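Local atomic coordinates of nucleoprotein (Human coronavirus NL63, PDB entry 5EPW), a protein that probably packages the viral RNA genome into a helical ribonucleocapsid, the present chain being its C-terminal domain, for which a dimerization role is predicted. Residues E34-I37 against Q38-P42. Residues are numbered along the deposited sequence; the frame is centred on the assembly and turned at random.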
loop_
_atom_site.group_PDB
_atom_site.type_symbol
_atom_site.label_atom_id
_atom_site.label_comp_id
_atom_site.label_asym_id
_atom_site.label_seq_id
_atom_site.Cartn_x
_atom_site.Cartn_y
_atom_site.Cartn_z
ATOM N N GLU B 34 -8.108 -8.904 -17.237
ATOM C CA GLU B 34 -7.333 -9.719 -16.294
ATOM C C GLU B 34 -7.677 -9.142 -14.900
ATOM O O GLU B 34 -7.112 -8.142 -14.404
ATOM C CB GLU B 34 -5.845 -9.575 -16.527
ATOM C CG GLU B 34 -5.336 -10.290 -17.805
ATOM C CD GLU B 34 -3.820 -10.341 -17.834
ATOM O OE1 GLU B 34 -3.270 -9.266 -18.027
ATOM O OE2 GLU B 34 -3.219 -11.437 -17.627
ATOM N N ASN B 35 -8.676 -9.774 -14.318
ATOM C CA ASN B 35 -9.364 -9.161 -13.175
ATOM C C ASN B 35 -8.676 -9.447 -11.814
ATOM O O ASN B 35 -7.559 -9.961 -11.762
ATOM C CB ASN B 35 -10.835 -9.523 -13.224
ATOM C CG ASN B 35 -11.087 -10.983 -12.888
ATOM O OD1 ASN B 35 -10.272 -11.706 -12.236
ATOM N ND2 ASN B 35 -12.264 -11.473 -13.396
ATOM N N VAL B 36 -9.350 -9.048 -10.751
ATOM C CA VAL B 36 -8.761 -9.163 -9.439
ATOM C C VAL B 36 -8.476 -10.635 -9.033
ATOM O O VAL B 36 -7.499 -10.929 -8.360
ATOM C CB VAL B 36 -9.630 -8.431 -8.382
ATOM C CG1 VAL B 36 -9.202 -8.723 -6.954
ATOM C CG2 VAL B 36 -9.616 -6.969 -8.683
ATOM N N ILE B 37 -9.417 -11.518 -9.370
ATOM C CA ILE B 37 -9.188 -12.919 -9.098
ATOM C C ILE B 37 -7.993 -13.505 -9.873
ATOM O O ILE B 37 -7.175 -14.265 -9.318
ATOM C CB ILE B 37 -10.462 -13.748 -9.433
ATOM C CG1 ILE B 37 -11.613 -13.392 -8.536
ATOM C CG2 ILE B 37 -10.154 -15.261 -9.510
ATOM C CD1 ILE B 37 -12.979 -13.865 -9.017
ATOM N N GLN B 38 -7.836 -13.069 -11.141
ATOM C CA GLN B 38 -6.769 -13.515 -11.991
ATOM C C GLN B 38 -5.409 -12.980 -11.516
ATOM O O GLN B 38 -4.429 -13.675 -11.466
ATOM C CB GLN B 38 -7.115 -13.129 -13.457
ATOM C CG GLN B 38 -8.390 -13.820 -14.035
ATOM C CD GLN B 38 -8.794 -13.250 -15.426
ATOM O OE1 GLN B 38 -9.486 -12.211 -15.570
ATOM N NE2 GLN B 38 -8.320 -13.927 -16.483
ATOM N N CYS B 39 -5.349 -11.702 -11.125
ATOM C CA CYS B 39 -4.096 -11.087 -10.709
ATOM C C CYS B 39 -3.680 -11.373 -9.280
ATOM O O CYS B 39 -2.505 -11.497 -9.020
ATOM C CB CYS B 39 -4.165 -9.539 -10.816
ATOM S SG CYS B 39 -4.285 -8.901 -12.503
ATOM N N PHE B 40 -4.664 -11.494 -8.374
ATOM C CA PHE B 40 -4.410 -11.625 -6.988
ATOM C C PHE B 40 -4.982 -12.930 -6.468
ATOM O O PHE B 40 -4.339 -13.966 -6.552
ATOM C CB PHE B 40 -4.850 -10.343 -6.238
ATOM C CG PHE B 40 -4.291 -9.071 -6.817
ATOM C CD1 PHE B 40 -2.949 -8.847 -6.838
ATOM C CD2 PHE B 40 -5.085 -8.086 -7.331
ATOM C CE1 PHE B 40 -2.436 -7.631 -7.363
ATOM C CE2 PHE B 40 -4.581 -6.878 -7.896
ATOM C CZ PHE B 40 -3.216 -6.714 -7.930
ATOM N N GLY B 41 -6.201 -12.915 -6.122
ATOM C CA GLY B 41 -6.954 -14.129 -5.700
ATOM C C GLY B 41 -8.325 -13.750 -5.218
ATOM O O GLY B 41 -8.753 -12.602 -5.308
ATOM N N PRO B 42 -9.134 -14.728 -4.738
ATOM C CA PRO B 42 -10.440 -14.504 -4.309
ATOM C C PRO B 42 -10.515 -13.641 -3.062
ATOM O O PRO B 42 -9.550 -13.604 -2.257
ATOM C CB PRO B 42 -10.938 -15.945 -4.053
ATOM C CG PRO B 42 -9.723 -16.713 -3.703
ATOM C CD PRO B 42 -8.661 -16.123 -4.557
#
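Asn35 and Gln38 exchange hydrogen bonds in both directions. The side-chain OD1 of Asn35 accepts from the backbone N of Gln38 at 3.0 Å, the donor lying nearly on the extension of the C=O bond. In return the Asn35 backbone N gives its hydrogen to Gln38 OE1 at 2.9 Å in an almost straight bond (170°), although this donor lies well out of the plane of the Gln38 amide, off the lone pairs. The two side chains cross roughly at right angles. Asn35 CG stands between the backbone N and the carbonyl carbon (chi1 71°), which turns OD1 toward the amide N of Gln38 at the start of the helix, while the Gln38 chain is extended beyond CG and its amide is rotated (chi3 -84°) to set OE1 against the Asn35 N. This reciprocal pair is a capping box, with Asn35 as N-cap of the short helix 36-39 in the C-terminal domain of the nucleocapsid protein. Along the backbone, Asn35 O accepts from Cys39 N at 2.9 Å, an i to i+4 bond. Val36 O takes Phe40 N likewise at 2.9 Å, and a weak, bent bond from Gly41 N at 3.3 Å joins it where the chain leaves the helix. Val36 CG1 approaches Phe40 CD2 at 4.2 Å, and both side chains also pack on the second subunit, against its Phe79 and Asp80 respectively. Glu34 OE2 is hydrogen-bonded to Ser19 OG and OE1 to Gln20 N, while Cys39 O accepts from Arg28 NH1.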